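Long-range contact in sulfate transporter 4.1, chloroplastic (Arabidopsis thaliana, PDB 7LHV), which carries sulfate across the membrane together with protons and may take part in regulating sulfate assimilation: residues S214-F228 with L434-D447. Sequence-based numbering, arbitrary orientation.
Sequences SASAIVIGLSQIKYF and LAAIVISAVSGLVD
With CG of F228 anti to its carbonyl carbon (chi1 -77°), the ring is carried over to the helix that holds A436 and I439. I439 CD1 arrives from the opposite direction over one ring face, 4.2 Å from the centroid of the F228 ring, a CH-pi contact, while CB of A436 meets the ring edge in plane, 3.6 Å from F228 CZ. Replacing F228 by alanine is likely to take away the face on which I439 CD1 rests and open a gap beside A436. A435 CB touches both aromatic residues, 3.5 Å from Y227 CB and against F228 CE1. Q224 lays CG against V438 CG1, and the bend at chi2 turns the amide so that OE1 lies by V438 CG2; V438 CG1 also meets I220 CG2 at 3.7 Å. Further along, A217 CB packs 3.6 Å from L445 CB and also touches V446 CG2. The polar end is S214 OG, which accepts a fairly straight hydrogen bond from D447 N (3.3 Å, 160°) and is also hydrogen-bonded to S210 O. Small residues A217, G221 and A435 line the interface, and the axes of the helical segments 214-228 and 434-443 come within 8.6 Å at 158°, a nearly antiparallel helix pair within the membrane domain of this SLC26/SulP transporter.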
loop_
_atom_site.group_PDB
_atom_site.type_symbol
_atom_site.label_atom_id
_atom_site.label_comp_id
_atom_site.label_asym_id
_atom_site.label_seq_id
_atom_site.Cartn_x
_atom_site.Cartn_y
_atom_site.Cartn_z
ATOM N N SER A 214 -15.654 -8.928 14.418
ATOM C CA SER A 214 -16.053 -9.084 15.814
ATOM C C SER A 214 -16.549 -7.766 16.402
ATOM O O SER A 214 -17.576 -7.727 17.097
ATOM C CB SER A 214 -14.884 -9.626 16.633
ATOM O OG SER A 214 -14.382 -10.818 16.065
ATOM N N ALA A 215 -15.827 -6.674 16.139
ATOM C CA ALA A 215 -16.273 -5.373 16.627
ATOM C C ALA A 215 -17.611 -4.986 16.012
ATOM O O ALA A 215 -18.483 -4.439 16.696
ATOM C CB ALA A 215 -15.216 -4.314 16.334
ATOM N N SER A 216 -17.793 -5.265 14.719
ATOM C CA SER A 216 -19.068 -4.984 14.074
ATOM C C SER A 216 -20.192 -5.799 14.694
ATOM O O SER A 216 -21.312 -5.307 14.842
ATOM C CB SER A 216 -18.972 -5.258 12.575
ATOM O OG SER A 216 -18.140 -4.306 11.939
ATOM N N ALA A 217 -19.920 -7.056 15.049
ATOM C CA ALA A 217 -20.941 -7.883 15.683
ATOM C C ALA A 217 -21.344 -7.321 17.039
ATOM O O ALA A 217 -22.535 -7.281 17.377
ATOM C CB ALA A 217 -20.439 -9.316 15.828
ATOM N N ILE A 218 -20.365 -6.881 17.832
ATOM C CA ILE A 218 -20.691 -6.282 19.125
ATOM C C ILE A 218 -21.503 -5.004 18.934
ATOM O O ILE A 218 -22.473 -4.752 19.660
ATOM C CB ILE A 218 -19.413 -6.030 19.944
ATOM C CG1 ILE A 218 -18.797 -7.357 20.379
ATOM C CG2 ILE A 218 -19.718 -5.183 21.163
ATOM C CD1 ILE A 218 -17.448 -7.211 21.029
ATOM N N VAL A 219 -21.122 -4.183 17.955
ATOM C CA VAL A 219 -21.862 -2.951 17.681
ATOM C C VAL A 219 -23.290 -3.266 17.254
ATOM O O VAL A 219 -24.240 -2.595 17.670
ATOM C CB VAL A 219 -21.122 -2.110 16.624
ATOM C CG1 VAL A 219 -22.036 -1.039 16.059
ATOM C CG2 VAL A 219 -19.885 -1.481 17.230
ATOM N N ILE A 220 -23.466 -4.289 16.416
ATOM C CA ILE A 220 -24.798 -4.670 15.956
ATOM C C ILE A 220 -25.660 -5.122 17.127
ATOM O O ILE A 220 -26.829 -4.730 17.247
ATOM C CB ILE A 220 -24.694 -5.764 14.878
ATOM C CG1 ILE A 220 -24.162 -5.184 13.570
ATOM C CG2 ILE A 220 -26.038 -6.409 14.649
ATOM C CD1 ILE A 220 -23.656 -6.231 12.611
ATOM N N GLY A 221 -25.101 -5.951 18.010
ATOM C CA GLY A 221 -25.858 -6.389 19.171
ATOM C C GLY A 221 -26.248 -5.242 20.085
ATOM O O GLY A 221 -27.388 -5.166 20.558
ATOM N N LEU A 222 -25.308 -4.329 20.345
ATOM C CA LEU A 222 -25.615 -3.192 21.204
ATOM C C LEU A 222 -26.574 -2.210 20.546
ATOM O O LEU A 222 -27.252 -1.461 21.253
ATOM C CB LEU A 222 -24.330 -2.474 21.611
ATOM C CG LEU A 222 -23.559 -3.129 22.755
ATOM C CD1 LEU A 222 -22.376 -2.277 23.156
ATOM C CD2 LEU A 222 -24.469 -3.374 23.945
ATOM N N SER A 223 -26.639 -2.186 19.217
ATOM C CA SER A 223 -27.644 -1.367 18.550
ATOM C C SER A 223 -29.017 -2.017 18.624
ATOM O O SER A 223 -30.029 -1.322 18.763
ATOM C CB SER A 223 -27.248 -1.127 17.094
ATOM O OG SER A 223 -26.102 -0.299 17.005
ATOM N N GLN A 224 -29.070 -3.345 18.532
ATOM C CA GLN A 224 -30.344 -4.050 18.541
ATOM C C GLN A 224 -30.912 -4.248 19.938
ATOM O O GLN A 224 -32.092 -4.592 20.060
ATOM C CB GLN A 224 -30.197 -5.408 17.852
ATOM C CG GLN A 224 -29.905 -5.301 16.373
ATOM C CD GLN A 224 -31.088 -4.791 15.584
ATOM O OE1 GLN A 224 -32.040 -5.522 15.324
ATOM N NE2 GLN A 224 -31.034 -3.522 15.198
ATOM N N ILE A 225 -30.114 -4.050 20.991
ATOM C CA ILE A 225 -30.652 -4.175 22.344
ATOM C C ILE A 225 -31.717 -3.117 22.629
ATOM O O ILE A 225 -32.483 -3.250 23.592
ATOM C CB ILE A 225 -29.514 -4.104 23.387
ATOM C CG1 ILE A 225 -30.007 -4.543 24.766
ATOM C CG2 ILE A 225 -28.988 -2.695 23.498
ATOM C CD1 ILE A 225 -30.401 -5.998 24.840
ATOM N N LYS A 226 -31.795 -2.066 21.807
ATOM C CA LYS A 226 -32.771 -1.008 22.050
ATOM C C LYS A 226 -34.201 -1.513 21.915
ATOM O O LYS A 226 -35.105 -0.993 22.577
ATOM C CB LYS A 226 -32.524 0.165 21.100
ATOM C CG LYS A 226 -32.980 -0.062 19.673
ATOM C CD LYS A 226 -32.525 1.067 18.770
ATOM C CE LYS A 226 -32.882 0.794 17.322
ATOM N NZ LYS A 226 -32.283 1.804 16.409
ATOM N N TYR A 227 -34.431 -2.513 21.060
ATOM C CA TYR A 227 -35.764 -3.095 20.958
ATOM C C TYR A 227 -36.106 -3.896 22.206
ATOM O O TYR A 227 -37.265 -3.927 22.633
ATOM C CB TYR A 227 -35.861 -3.970 19.711
ATOM C CG TYR A 227 -35.651 -3.213 18.424
ATOM C CD1 TYR A 227 -36.673 -2.460 17.867
ATOM C CD2 TYR A 227 -34.428 -3.239 17.773
ATOM C CE1 TYR A 227 -36.486 -1.763 16.692
ATOM C CE2 TYR A 227 -34.231 -2.543 16.599
ATOM C CZ TYR A 227 -35.264 -1.807 16.063
ATOM O OH TYR A 227 -35.073 -1.111 14.892
ATOM N N PHE A 228 -35.112 -4.565 22.792
ATOM C CA PHE A 228 -35.332 -5.243 24.064
ATOM C C PHE A 228 -35.660 -4.242 25.161
ATOM O O PHE A 228 -36.567 -4.468 25.969
ATOM C CB PHE A 228 -34.096 -6.054 24.452
ATOM C CG PHE A 228 -33.937 -7.342 23.696
ATOM C CD1 PHE A 228 -34.563 -7.539 22.479
ATOM C CD2 PHE A 228 -33.149 -8.357 24.206
ATOM C CE1 PHE A 228 -34.405 -8.719 21.790
ATOM C CE2 PHE A 228 -32.991 -9.539 23.522
ATOM C CZ PHE A 228 -33.619 -9.719 22.312
ATOM N N LEU A 434 -37.553 -9.775 15.947
ATOM C CA LEU A 434 -36.550 -9.525 14.918
ATOM C C LEU A 434 -35.225 -9.096 15.536
ATOM O O LEU A 434 -34.151 -9.484 15.060
ATOM C CB LEU A 434 -37.056 -8.470 13.936
ATOM C CG LEU A 434 -38.394 -8.761 13.253
ATOM C CD1 LEU A 434 -38.696 -7.700 12.213
ATOM C CD2 LEU A 434 -38.391 -10.140 12.625
ATOM N N ALA A 435 -35.282 -8.290 16.598
ATOM C CA ALA A 435 -34.056 -7.912 17.293
ATOM C C ALA A 435 -33.355 -9.134 17.873
ATOM O O ALA A 435 -32.126 -9.248 17.800
ATOM C CB ALA A 435 -34.365 -6.902 18.394
ATOM N N ALA A 436 -34.122 -10.055 18.457
ATOM C CA ALA A 436 -33.537 -11.277 18.995
ATOM C C ALA A 436 -32.926 -12.125 17.890
ATOM O O ALA A 436 -31.876 -12.744 18.082
ATOM C CB ALA A 436 -34.591 -12.073 19.760
ATOM N N ILE A 437 -33.572 -12.167 16.725
ATOM C CA ILE A 437 -33.017 -12.918 15.600
ATOM C C ILE A 437 -31.687 -12.320 15.160
ATOM O O ILE A 437 -30.722 -13.047 14.898
ATOM C CB ILE A 437 -34.027 -12.973 14.439
ATOM C CG1 ILE A 437 -35.185 -13.903 14.791
ATOM C CG2 ILE A 437 -33.351 -13.446 13.173
ATOM C CD1 ILE A 437 -36.322 -13.835 13.814
ATOM N N VAL A 438 -31.608 -10.990 15.072
ATOM C CA VAL A 438 -30.351 -10.348 14.688
ATOM C C VAL A 438 -29.269 -10.617 15.728
ATOM O O VAL A 438 -28.109 -10.888 15.386
ATOM C CB VAL A 438 -30.552 -8.837 14.471
ATOM C CG1 VAL A 438 -29.228 -8.171 14.155
ATOM C CG2 VAL A 438 -31.522 -8.594 13.351
ATOM N N ILE A 439 -29.623 -10.531 17.012
ATOM C CA ILE A 439 -28.646 -10.771 18.070
ATOM C C ILE A 439 -28.128 -12.202 18.004
ATOM O O ILE A 439 -26.924 -12.449 18.138
ATOM C CB ILE A 439 -29.260 -10.453 19.444
ATOM C CG1 ILE A 439 -29.449 -8.949 19.607
ATOM C CG2 ILE A 439 -28.383 -10.990 20.555
ATOM C CD1 ILE A 439 -30.223 -8.574 20.843
ATOM N N SER A 440 -29.026 -13.166 17.794
ATOM C CA SER A 440 -28.607 -14.557 17.664
ATOM C C SER A 440 -27.727 -14.759 16.438
ATOM O O SER A 440 -26.758 -15.523 16.480
ATOM C CB SER A 440 -29.833 -15.466 17.600
ATOM O OG SER A 440 -29.463 -16.803 17.318
ATOM N N ALA A 441 -28.056 -14.090 15.333
ATOM C CA ALA A 441 -27.259 -14.228 14.119
ATOM C C ALA A 441 -25.850 -13.686 14.312
ATOM O O ALA A 441 -24.881 -14.275 13.820
ATOM C CB ALA A 441 -27.947 -13.519 12.956
ATOM N N VAL A 442 -25.713 -12.557 15.015
ATOM C CA VAL A 442 -24.396 -11.943 15.186
ATOM C C VAL A 442 -23.639 -12.451 16.405
ATOM O O VAL A 442 -22.459 -12.109 16.570
ATOM C CB VAL A 442 -24.499 -10.408 15.273
ATOM C CG1 VAL A 442 -25.209 -9.864 14.053
ATOM C CG2 VAL A 442 -25.210 -9.997 16.548
ATOM N N SER A 443 -24.272 -13.247 17.270
ATOM C CA SER A 443 -23.537 -13.824 18.390
ATOM C C SER A 443 -22.440 -14.763 17.910
ATOM O O SER A 443 -21.394 -14.877 18.559
ATOM C CB SER A 443 -24.490 -14.562 19.327
ATOM O OG SER A 443 -24.822 -15.836 18.809
ATOM N N GLY A 444 -22.656 -15.442 16.786
ATOM C CA GLY A 444 -21.633 -16.297 16.221
ATOM C C GLY A 444 -20.537 -15.575 15.471
ATOM O O GLY A 444 -19.540 -16.205 15.105
ATOM N N LEU A 445 -20.699 -14.276 15.228
ATOM C CA LEU A 445 -19.684 -13.488 14.546
ATOM C C LEU A 445 -18.619 -12.936 15.484
ATOM O O LEU A 445 -17.581 -12.470 15.005
ATOM C CB LEU A 445 -20.333 -12.331 13.784
ATOM C CG LEU A 445 -21.346 -12.687 12.699
ATOM C CD1 LEU A 445 -21.818 -11.435 11.985
ATOM C CD2 LEU A 445 -20.753 -13.677 11.715
ATOM N N VAL A 446 -18.839 -12.980 16.797
ATOM C CA VAL A 446 -17.832 -12.540 17.758
ATOM C C VAL A 446 -16.820 -13.677 17.869
ATOM O O VAL A 446 -16.998 -14.616 18.645
ATOM C CB VAL A 446 -18.441 -12.190 19.116
ATOM C CG1 VAL A 446 -17.369 -11.669 20.053
ATOM C CG2 VAL A 446 -19.542 -11.161 18.948
ATOM N N ASP A 447 -15.753 -13.588 17.083
ATOM C CA ASP A 447 -14.884 -14.730 16.828
ATOM C C ASP A 447 -13.626 -14.635 17.692
ATOM O O ASP A 447 -12.523 -14.355 17.227
ATOM C CB ASP A 447 -14.565 -14.808 15.340
ATOM C CG ASP A 447 -13.846 -16.074 14.963
ATOM O OD1 ASP A 447 -14.487 -17.145 14.948
ATOM O OD2 ASP A 447 -12.651 -15.996 14.643
#